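Local coordinates for iron binding protein FbpA (Mannheimia haemolytica, PDB 1Q35), which probably captures ferric iron in the periplasm as the solute-binding component of a bacterial iron-uptake system, at residues A[2-8]-A[28-34]; A[21-26]-A[252-257]; A[47-53]-A[236-242]. All blocks are in the same frame, centred on the assembly; numbering follows the deposited sequence.

Contact 1. Residues A[2-8]-A[28-34]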
loop_
_atom_site.group_PDB
_atom_site.type_symbol
_atom_site.label_atom_id
_atom_site.label_comp_id
_atom_site.label_asym_id
_atom_site.label_seq_id
_atom_site.Cartn_x
_atom_site.Cartn_y
_atom_site.Cartn_z
ATOM N N ASN A 2 -20.252 2.659 -24.004
ATOM C CA ASN A 2 -19.002 3.393 -23.848
ATOM C C ASN A 2 -18.663 3.429 -22.370
ATOM O O ASN A 2 -18.867 4.439 -21.695
ATOM C CB ASN A 2 -19.110 4.818 -24.388
ATOM C CG ASN A 2 -17.771 5.539 -24.419
ATOM O OD1 ASN A 2 -17.725 6.761 -24.502
ATOM N ND2 ASN A 2 -16.679 4.781 -24.372
ATOM N N GLU A 3 -18.158 2.304 -21.880
ATOM C CA GLU A 3 -17.958 2.111 -20.456
ATOM C C GLU A 3 -16.694 1.314 -20.159
ATOM O O GLU A 3 -16.048 0.762 -21.055
ATOM C CB GLU A 3 -19.176 1.397 -19.862
ATOM C CG GLU A 3 -19.363 -0.027 -20.376
ATOM C CD GLU A 3 -20.696 -0.647 -20.006
ATOM O OE1 GLU A 3 -20.984 -1.747 -20.523
ATOM O OE2 GLU A 3 -21.456 -0.064 -19.202
ATOM N N VAL A 4 -16.363 1.262 -18.874
ATOM C CA VAL A 4 -15.254 0.466 -18.372
ATOM C C VAL A 4 -15.640 -0.051 -16.985
ATOM O O VAL A 4 -16.191 0.688 -16.167
ATOM C CB VAL A 4 -13.929 1.270 -18.354
ATOM C CG1 VAL A 4 -14.001 2.455 -17.393
ATOM C CG2 VAL A 4 -12.752 0.364 -18.008
ATOM N N ASN A 5 -15.379 -1.328 -16.741
ATOM C CA ASN A 5 -15.792 -1.998 -15.518
ATOM C C ASN A 5 -14.611 -2.135 -14.569
ATOM O O ASN A 5 -13.693 -2.912 -14.812
ATOM C CB ASN A 5 -16.366 -3.380 -15.834
ATOM C CG ASN A 5 -17.547 -3.319 -16.789
ATOM O OD1 ASN A 5 -18.343 -2.380 -16.751
ATOM N ND2 ASN A 5 -17.661 -4.322 -17.652
ATOM N N VAL A 6 -14.655 -1.377 -13.478
ATOM C CA VAL A 6 -13.551 -1.280 -12.531
ATOM C C VAL A 6 -13.879 -2.058 -11.261
ATOM O O VAL A 6 -14.976 -1.933 -10.723
ATOM C CB VAL A 6 -13.287 0.202 -12.182
ATOM C CG1 VAL A 6 -12.164 0.337 -11.157
ATOM C CG2 VAL A 6 -12.976 0.993 -13.440
ATOM N N TYR A 7 -12.929 -2.871 -10.805
ATOM C CA TYR A 7 -12.991 -3.516 -9.501
ATOM C C TYR A 7 -11.874 -2.914 -8.666
ATOM O O TYR A 7 -10.716 -2.979 -9.053
ATOM C CB TYR A 7 -12.831 -5.028 -9.635
ATOM C CG TYR A 7 -14.064 -5.662 -10.238
ATOM C CD1 TYR A 7 -14.348 -5.517 -11.590
ATOM C CD2 TYR A 7 -14.980 -6.349 -9.448
ATOM C CE1 TYR A 7 -15.488 -6.067 -12.144
ATOM C CE2 TYR A 7 -16.129 -6.903 -9.999
ATOM C CZ TYR A 7 -16.369 -6.760 -11.352
ATOM O OH TYR A 7 -17.503 -7.297 -11.925
ATOM N N SER A 8 -12.226 -2.312 -7.534
ATOM C CA SER A 8 -11.290 -1.498 -6.761
ATOM C C SER A 8 -11.060 -2.014 -5.348
ATOM O O SER A 8 -11.997 -2.141 -4.566
ATOM C CB SER A 8 -11.805 -0.061 -6.675
ATOM O OG SER A 8 -10.905 0.748 -5.931
ATOM N N ILE A 28 -16.060 8.521 -20.961
ATOM C CA ILE A 28 -16.243 7.091 -20.732
ATOM C C ILE A 28 -16.852 6.873 -19.351
ATOM O O ILE A 28 -16.340 7.382 -18.359
ATOM C CB ILE A 28 -14.897 6.334 -20.857
ATOM C CG1 ILE A 28 -14.321 6.494 -22.269
ATOM C CG2 ILE A 28 -15.081 4.852 -20.528
ATOM C CD1 ILE A 28 -12.854 6.144 -22.384
ATOM N N LYS A 29 -17.940 6.113 -19.302
ATOM C CA LYS A 29 -18.636 5.789 -18.061
ATOM C C LYS A 29 -17.862 4.744 -17.267
ATOM O O LYS A 29 -17.469 3.718 -17.808
ATOM C CB LYS A 29 -20.044 5.259 -18.377
ATOM C CG LYS A 29 -20.796 4.620 -17.212
ATOM C CD LYS A 29 -21.206 5.640 -16.167
ATOM C CE LYS A 29 -22.101 5.010 -15.106
ATOM N NZ LYS A 29 -22.593 6.012 -14.125
ATOM N N VAL A 30 -17.666 5.006 -15.976
ATOM C CA VAL A 30 -17.032 4.057 -15.074
ATOM C C VAL A 30 -18.102 3.343 -14.266
ATOM O O VAL A 30 -18.884 3.983 -13.563
ATOM C CB VAL A 30 -16.051 4.758 -14.103
ATOM C CG1 VAL A 30 -15.550 3.790 -13.026
ATOM C CG2 VAL A 30 -14.884 5.356 -14.867
ATOM N N ASN A 31 -18.139 2.021 -14.384
ATOM C CA ASN A 31 -18.894 1.173 -13.475
ATOM C C ASN A 31 -17.910 0.639 -12.460
ATOM O O ASN A 31 -16.893 0.072 -12.835
ATOM C CB ASN A 31 -19.551 0.012 -14.221
ATOM C CG ASN A 31 -20.374 0.473 -15.400
ATOM O OD1 ASN A 31 -21.212 1.366 -15.275
ATOM N ND2 ASN A 31 -20.132 -0.128 -16.559
ATOM N N ILE A 32 -18.193 0.829 -11.178
ATOM C CA ILE A 32 -17.240 0.443 -10.146
ATOM C C ILE A 32 -17.869 -0.451 -9.084
ATOM O O ILE A 32 -18.983 -0.205 -8.618
ATOM C CB ILE A 32 -16.565 1.689 -9.520
ATOM C CG1 ILE A 32 -15.446 1.263 -8.555
ATOM C CG2 ILE A 32 -17.587 2.586 -8.823
ATOM C CD1 ILE A 32 -14.293 2.225 -8.501
ATOM N N ILE A 33 -17.142 -1.511 -8.747
ATOM C CA ILE A 33 -17.471 -2.408 -7.656
ATOM C C ILE A 33 -16.256 -2.425 -6.743
ATOM O O ILE A 33 -15.117 -2.396 -7.209
ATOM C CB ILE A 33 -17.784 -3.825 -8.188
ATOM C CG1 ILE A 33 -19.133 -3.827 -8.912
ATOM C CG2 ILE A 33 -17.799 -4.852 -7.053
ATOM C CD1 ILE A 33 -19.338 -4.999 -9.853
ATOM N N PHE A 34 -16.494 -2.452 -5.442
ATOM C CA PHE A 34 -15.408 -2.471 -4.482
ATOM C C PHE A 34 -15.169 -3.908 -4.037
ATOM O O PHE A 34 -16.099 -4.613 -3.637
ATOM C CB PHE A 34 -15.712 -1.489 -3.352
ATOM C CG PHE A 34 -15.771 -0.069 -3.834
ATOM C CD1 PHE A 34 -14.602 0.659 -4.015
ATOM C CD2 PHE A 34 -16.981 0.512 -4.194
ATOM C CE1 PHE A 34 -14.640 1.956 -4.500
ATOM C CE2 PHE A 34 -17.027 1.808 -4.679
ATOM C CZ PHE A 34 -15.853 2.532 -4.834
#
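The opening beta-alpha-beta unit pairs Val4 and Val6 with Val30 and Ile32, and Glu3 and Asn5 with Asn31, where strand 3-8 runs parallel to strand 29-34. The two strand axes approach to 4.7 Å with 23° between their directions. Even-numbered residues of 2-8 bond to odd-numbered residues of 28-34 in the staggered pattern of parallel strands: Asn31 N gives to Val4 O, and Val6 N reaches Asn31 O at 2.7 Å.

The two sheet faces differ in chemistry: one is polar at Glu3, Asn5 and Asn31 and turns apolar at Tyr7 and Ile33. Here the Asn31 amide joins Glu3 and Asn5, two residues apart on the other strand. With CG anti to its own carbonyl carbon (chi1 -53°), Asn31 leans toward strand 3-8, and ND2 spends one hydrogen on Asn5 OD1 at 2.9 Å and the other on Glu3 OE2 at 3.0 Å. Both acceptors lie close to the Asn31 amide plane, which fixes the rotation of that amide, yet Glu3 OE2 is approached 63° out of its carboxylate plane. The Asn5 and Asn31 amides are nearly coplanar; Asn5 ND2 turns to Pro51 O. Farther along, Ile33 lies beside the Tyr7 ring, its CD1 3.7 Å from Tyr7 CE2.

The other face is mainly apolar, aliphatic from Val4 to Ile32 and ending in Ser8 beside Phe34. Val30 splits its methyls between two valines: CG2 meets Val4 CG1 at 3.9 Å, while CG1 meets Val6 CG2 at 3.8 Å. Ile32 extends CD1 to Val6 CG1 and Ser8 CB. Phe22 and Leu19 of helix 16-26 pack on Val30 and Ile32. Such a parallel pair with its connecting helix laid over an apolar face is the classic beta-alpha-beta start of a periplasmic binding protein lobe.

Contact 2. Residues A[21-26]-A[252-257]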
loop_
_atom_site.group_PDB
_atom_site.type_symbol
_atom_site.label_atom_id
_atom_site.label_comp_id
_atom_site.label_asym_id
_atom_site.label_seq_id
_atom_site.Cartn_x
_atom_site.Cartn_y
_atom_site.Cartn_z
ATOM N N ASN A 21 -12.871 12.455 -12.565
ATOM C CA ASN A 21 -12.147 13.302 -13.509
ATOM C C ASN A 21 -11.911 12.587 -14.837
ATOM O O ASN A 21 -11.978 13.207 -15.895
ATOM C CB ASN A 21 -10.823 13.786 -12.911
ATOM C CG ASN A 21 -10.993 15.036 -12.070
ATOM O OD1 ASN A 21 -10.992 16.152 -12.591
ATOM N ND2 ASN A 21 -11.153 14.854 -10.764
ATOM N N PHE A 22 -11.648 11.284 -14.780
ATOM C CA PHE A 22 -11.541 10.461 -15.984
ATOM C C PHE A 22 -12.848 10.495 -16.775
ATOM O O PHE A 22 -12.833 10.695 -17.984
ATOM C CB PHE A 22 -11.175 9.016 -15.621
ATOM C CG PHE A 22 -11.376 8.032 -16.745
ATOM C CD1 PHE A 22 -10.452 7.936 -17.778
ATOM C CD2 PHE A 22 -12.481 7.189 -16.758
ATOM C CE1 PHE A 22 -10.634 7.021 -18.812
ATOM C CE2 PHE A 22 -12.662 6.273 -17.793
ATOM C CZ PHE A 22 -11.732 6.192 -18.811
ATOM N N GLU A 23 -13.969 10.304 -16.087
ATOM C CA GLU A 23 -15.287 10.309 -16.728
ATOM C C GLU A 23 -15.576 11.640 -17.416
ATOM O O GLU A 23 -16.099 11.670 -18.529
ATOM C CB GLU A 23 -16.388 10.026 -15.705
ATOM C CG GLU A 23 -16.469 8.587 -15.244
ATOM C CD GLU A 23 -17.618 8.358 -14.287
ATOM O OE1 GLU A 23 -17.680 9.054 -13.252
ATOM O OE2 GLU A 23 -18.466 7.494 -14.567
ATOM N N LYS A 24 -15.227 12.736 -16.750
ATOM C CA LYS A 24 -15.481 14.077 -17.271
ATOM C C LYS A 24 -14.607 14.385 -18.486
ATOM O O LYS A 24 -15.078 14.968 -19.463
ATOM C CB LYS A 24 -15.237 15.123 -16.177
ATOM C CG LYS A 24 -15.585 16.555 -16.579
ATOM C CD LYS A 24 -15.449 17.520 -15.410
ATOM N N ASP A 25 -13.342 13.980 -18.426
ATOM C CA ASP A 25 -12.351 14.350 -19.435
ATOM C C ASP A 25 -12.416 13.485 -20.698
ATOM O O ASP A 25 -12.010 13.935 -21.770
ATOM C CB ASP A 25 -10.935 14.267 -18.848
ATOM C CG ASP A 25 -10.665 15.328 -17.787
ATOM O OD1 ASP A 25 -11.536 16.193 -17.541
ATOM O OD2 ASP A 25 -9.592 15.363 -17.146
ATOM N N THR A 26 -12.903 12.253 -20.570
ATOM C CA THR A 26 -12.927 11.300 -21.690
ATOM C C THR A 26 -14.331 10.961 -22.190
ATOM O O THR A 26 -14.484 10.515 -23.328
ATOM C CB THR A 26 -12.212 9.974 -21.318
ATOM O OG1 THR A 26 -12.986 9.252 -20.352
ATOM C CG2 THR A 26 -10.857 10.222 -20.645
ATOM N N TYR A 252 -4.825 7.323 -18.499
ATOM C CA TYR A 252 -5.274 8.531 -17.806
ATOM C C TYR A 252 -4.713 8.594 -16.384
ATOM O O TYR A 252 -4.224 9.637 -15.952
ATOM C CB TYR A 252 -6.802 8.591 -17.743
ATOM C CG TYR A 252 -7.333 9.877 -17.144
ATOM C CD1 TYR A 252 -7.537 9.999 -15.772
ATOM C CD2 TYR A 252 -7.620 10.975 -17.949
ATOM C CE1 TYR A 252 -8.014 11.178 -15.217
ATOM C CE2 TYR A 252 -8.099 12.158 -17.406
ATOM C CZ TYR A 252 -8.297 12.252 -16.039
ATOM O OH TYR A 252 -8.769 13.424 -15.497
ATOM N N LEU A 253 -4.783 7.479 -15.666
ATOM C CA LEU A 253 -4.314 7.440 -14.280
ATOM C C LEU A 253 -2.802 7.649 -14.187
ATOM O O LEU A 253 -2.308 8.104 -13.150
ATOM C CB LEU A 253 -4.732 6.135 -13.592
ATOM C CG LEU A 253 -6.241 5.978 -13.376
ATOM C CD1 LEU A 253 -6.576 4.589 -12.859
ATOM C CD2 LEU A 253 -6.799 7.047 -12.440
ATOM N N SER A 254 -2.077 7.347 -15.264
ATOM C CA SER A 254 -0.628 7.547 -15.328
ATOM C C SER A 254 -0.204 8.971 -15.708
ATOM O O SER A 254 0.969 9.312 -15.584
ATOM C CB SER A 254 -0.003 6.560 -16.326
ATOM O OG SER A 254 -0.115 7.012 -17.672
ATOM N N GLY A 255 -1.147 9.781 -16.184
ATOM C CA GLY A 255 -0.837 11.091 -16.735
ATOM C C GLY A 255 -0.688 12.203 -15.713
ATOM O O GLY A 255 -0.933 12.024 -14.521
ATOM N N GLU A 256 -0.298 13.373 -16.204
ATOM C CA GLU A 256 0.018 14.525 -15.364
ATOM C C GLU A 256 -1.115 14.900 -14.412
ATOM O O GLU A 256 -0.877 15.116 -13.219
ATOM C CB GLU A 256 0.364 15.723 -16.257
ATOM C CG GLU A 256 0.752 16.989 -15.516
ATOM C CD GLU A 256 1.028 18.128 -16.468
ATOM O OE1 GLU A 256 0.070 18.844 -16.830
ATOM O OE2 GLU A 256 2.199 18.290 -16.863
ATOM N N LYS A 257 -2.340 14.979 -14.921
ATOM C CA LYS A 257 -3.464 15.445 -14.120
ATOM C C LYS A 257 -3.782 14.465 -12.998
ATOM O O LYS A 257 -3.855 14.851 -11.836
ATOM C CB LYS A 257 -4.708 15.676 -14.984
ATOM C CG LYS A 257 -5.893 16.222 -14.207
ATOM C CD LYS A 257 -7.039 16.625 -15.119
ATOM C CE LYS A 257 -8.325 16.784 -14.327
ATOM N NZ LYS A 257 -9.464 17.263 -15.162
#
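Phe22 and Tyr252 bring their CA atoms to 6.8 Å where the last turns of helix 16-26 meet a break between two helices. Past Tyr252 the chain breaks at Gly255, the N-cap position of helix 256-266, which turns Lys257 back toward helix 16-26. One helix is therefore gripped from two successive helical elements.

Tyr252 carries the packing. Its CG stands anti to the backbone N (chi1 -175°), which sends the ring out among Asn21, Phe22, Asp25 and Thr26. The ring is a single knob in a hole formed by two consecutive turns of helix 16-26. Phe22 CA lies over a face of the Tyr252 ring, 3.8 Å from its centroid, in a CH-pi contact. The Phe22 ring turns its edge to Tyr252, completing an edge-to-face pair with planes 72° apart and centroids 5.6 Å apart. Over the centre of one Phe22 face sits Thr26 OG1, which bonds to Phe22 O from the face of that carbonyl opposite to the one used by Thr26 N.

Beyond the ring the contact turns polar. Asp25 OD2 accepts from Tyr252 OH at 2.7 Å, met 48° out of the carboxylate plane, and through its syn lone pair from Lys257 NZ at 2.8 Å, the core of a salt bridge. The extended lysine comes from the direction opposite to Asp25. Two donors on a single oxygen would be expected to favour the ionised carboxylate. Weak bonds from Lys257 NZ reach Asp25 OD1 at 3.3 Å and Asn21 OD1 at 3.2 Å, while Asn21 ND2 is held by Pro17 O, one turn earlier in helix 16-26.

Contact 3. Residues A[47-53]-A[236-242]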
loop_
_atom_site.group_PDB
_atom_site.type_symbol
_atom_site.label_atom_id
_atom_site.label_comp_id
_atom_site.label_asym_id
_atom_site.label_seq_id
_atom_site.Cartn_x
_atom_site.Cartn_y
_atom_site.Cartn_z
ATOM N N GLY A 47 -13.870 -16.927 -15.502
ATOM C CA GLY A 47 -13.028 -17.037 -16.676
ATOM C C GLY A 47 -13.441 -16.089 -17.782
ATOM O O GLY A 47 -13.381 -14.867 -17.627
ATOM N N GLU A 48 -13.886 -16.665 -18.894
ATOM C CA GLU A 48 -14.226 -15.905 -20.092
ATOM C C GLU A 48 -15.450 -14.995 -19.922
ATOM O O GLU A 48 -15.594 -14.015 -20.648
ATOM C CB GLU A 48 -14.435 -16.865 -21.272
ATOM C CG GLU A 48 -13.138 -17.455 -21.816
ATOM C CD GLU A 48 -13.158 -18.971 -21.961
ATOM O OE1 GLU A 48 -14.169 -19.521 -22.442
ATOM O OE2 GLU A 48 -12.150 -19.616 -21.606
ATOM N N LEU A 49 -16.319 -15.311 -18.963
ATOM C CA LEU A 49 -17.532 -14.528 -18.720
ATOM C C LEU A 49 -17.371 -13.404 -17.688
ATOM O O LEU A 49 -18.338 -12.705 -17.386
ATOM C CB LEU A 49 -18.679 -15.457 -18.303
ATOM C CG LEU A 49 -19.150 -16.432 -19.386
ATOM C CD1 LEU A 49 -20.156 -17.421 -18.814
ATOM C CD2 LEU A 49 -19.741 -15.682 -20.573
ATOM N N SER A 50 -16.163 -13.211 -17.160
ATOM C CA SER A 50 -15.927 -12.118 -16.219
ATOM C C SER A 50 -16.067 -10.774 -16.934
ATOM O O SER A 50 -15.444 -10.567 -17.978
ATOM C CB SER A 50 -14.538 -12.219 -15.591
ATOM O OG SER A 50 -14.286 -11.095 -14.761
ATOM N N PRO A 51 -16.873 -9.865 -16.387
ATOM C CA PRO A 51 -17.013 -8.522 -16.958
ATOM C C PRO A 51 -15.896 -7.551 -16.554
ATOM O O PRO A 51 -15.904 -6.418 -17.016
ATOM C CB PRO A 51 -18.354 -8.054 -16.388
ATOM C CG PRO A 51 -18.439 -8.723 -15.060
ATOM C CD PRO A 51 -17.736 -10.042 -15.203
ATOM N N ALA A 52 -14.955 -7.987 -15.715
ATOM C CA ALA A 52 -13.898 -7.106 -15.226
ATOM C C ALA A 52 -13.028 -6.569 -16.355
ATOM O O ALA A 52 -12.579 -7.327 -17.211
ATOM C CB ALA A 52 -13.033 -7.830 -14.210
ATOM N N ASP A 53 -12.813 -5.257 -16.351
ATOM C CA ASP A 53 -11.840 -4.610 -17.226
ATOM C C ASP A 53 -10.556 -4.271 -16.487
ATOM O O ASP A 53 -9.470 -4.599 -16.946
ATOM C CB ASP A 53 -12.411 -3.316 -17.807
ATOM C CG ASP A 53 -13.428 -3.572 -18.874
ATOM O OD1 ASP A 53 -14.518 -2.969 -18.834
ATOM O OD2 ASP A 53 -13.213 -4.379 -19.789
ATOM N N ILE A 236 -5.097 -4.940 -16.283
ATOM C CA ILE A 236 -6.239 -5.132 -17.171
ATOM C C ILE A 236 -6.510 -6.634 -17.235
ATOM O O ILE A 236 -5.613 -7.428 -17.506
ATOM C CB ILE A 236 -5.994 -4.490 -18.557
ATOM C CG1 ILE A 236 -5.994 -2.964 -18.399
ATOM C CG2 ILE A 236 -7.062 -4.941 -19.559
ATOM C CD1 ILE A 236 -5.840 -2.172 -19.678
ATOM N N ALA A 237 -7.744 -7.015 -16.922
ATOM C CA ALA A 237 -8.133 -8.414 -16.856
ATOM C C ALA A 237 -7.993 -9.105 -18.210
ATOM O O ALA A 237 -8.200 -8.492 -19.267
ATOM C CB ALA A 237 -9.558 -8.534 -16.350
ATOM N N LYS A 238 -7.671 -10.394 -18.165
ATOM C CA LYS A 238 -7.399 -11.182 -19.366
ATOM C C LYS A 238 -8.534 -11.096 -20.386
ATOM O O LYS A 238 -8.287 -11.016 -21.589
ATOM C CB LYS A 238 -7.161 -12.652 -18.996
ATOM C CG LYS A 238 -6.877 -13.561 -20.197
ATOM C CD LYS A 238 -6.485 -14.959 -19.764
ATOM C CE LYS A 238 -6.159 -15.843 -20.955
ATOM N NZ LYS A 238 -5.976 -17.263 -20.541
ATOM N N HIS A 239 -9.771 -11.107 -19.902
ATOM C CA HIS A 239 -10.946 -11.174 -20.769
ATOM C C HIS A 239 -11.735 -9.861 -20.802
ATOM O O HIS A 239 -12.921 -9.846 -21.135
ATOM C CB HIS A 239 -11.813 -12.349 -20.326
ATOM C CG HIS A 239 -11.127 -13.671 -20.464
ATOM N ND1 HIS A 239 -10.950 -14.288 -21.681
ATOM C CD2 HIS A 239 -10.543 -14.474 -19.544
ATOM C CE1 HIS A 239 -10.300 -15.425 -21.504
ATOM N NE2 HIS A 239 -10.044 -15.563 -20.217
ATOM N N SER A 240 -11.050 -8.766 -20.476
ATOM C CA SER A 240 -11.606 -7.413 -20.501
ATOM C C SER A 240 -12.565 -7.205 -21.689
ATOM O O SER A 240 -12.131 -7.263 -22.847
ATOM C CB SER A 240 -10.455 -6.408 -20.584
ATOM O OG SER A 240 -10.909 -5.089 -20.820
ATOM N N PRO A 241 -13.858 -7.003 -21.422
ATOM C CA PRO A 241 -14.823 -6.723 -22.501
ATOM C C PRO A 241 -14.806 -5.296 -23.076
ATOM O O PRO A 241 -15.444 -5.069 -24.105
ATOM C CB PRO A 241 -16.171 -7.013 -21.840
ATOM C CG PRO A 241 -15.947 -6.738 -20.402
ATOM C CD PRO A 241 -14.529 -7.127 -20.114
ATOM N N ASN A 242 -14.115 -4.358 -22.433
ATOM C CA ASN A 242 -13.975 -2.992 -22.936
ATOM C C ASN A 242 -12.517 -2.577 -22.862
ATOM O O ASN A 242 -12.160 -1.614 -22.181
ATOM C CB ASN A 242 -14.839 -2.014 -22.130
ATOM C CG ASN A 242 -16.276 -2.461 -22.007
ATOM O OD1 ASN A 242 -17.068 -2.308 -22.946
ATOM N ND2 ASN A 242 -16.628 -3.017 -20.857
#
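Asp53 holds CG anti to its own carbonyl carbon (chi1 -74°), and Ser240 holds OG anti to its backbone N (chi1 171°), bringing carboxylate and hydroxyl together. Ser240 OG donates to Asp53 OD2 at 2.6 Å from the anti side, and Asn242 N gives to the same oxygen at 2.8 Å from the syn side. The second oxygen, OD1, takes Asn242 ND2 at 2.9 Å on its syn lone pair and also receives Asn5 N of strand 3-8. Asn242 is the N-cap residue of helix 243-254, so the carboxylate stands at a helix start, a setting likely to favour its negative charge.

These loops lead into strand 54-57 and out of strand 228-236, antiparallel neighbours in the sheet. Asp53 O accepts Ala237 N at 3.0 Å just beside that pairing, and from Ala237 to Ser240 the chain makes a type I beta turn.

At the turn the His239 ring is sandwiched: Glu48 CA stands over one face, 3.9 Å from the ring centroid in a CH-pi contact, with Glu48 CG over the ring near His239 CE1, and Lys238 CG covers the opposite face. Pro241 packs its CG against Pro51 O at 3.4 Å.

Overall arrangement
Contact 1 is a local pairing, while contacts 2 and 3 bring late segments back onto the start of the chain. It lies between the other two, centre to centre 14 Å from contact 2 and 12 Å from contact 3, which are 22 Å apart. Along the chain contacts 1 and 2 cross, contact 1 closes before contact 3 opens, and contact 3 is nested inside the loop closed by contact 2. Helix 16-26 links contacts 1 and 2, Asp53 and Pro51 tie contact 3 to strand 3-8, and helix 243-254 runs from contact 3 to contact 2. Contacts 2 and 3 lie away from the iron-binding tyrosines; Ser8 of contact 1 comes to about 10 Å from Tyr142, side chain to side chain.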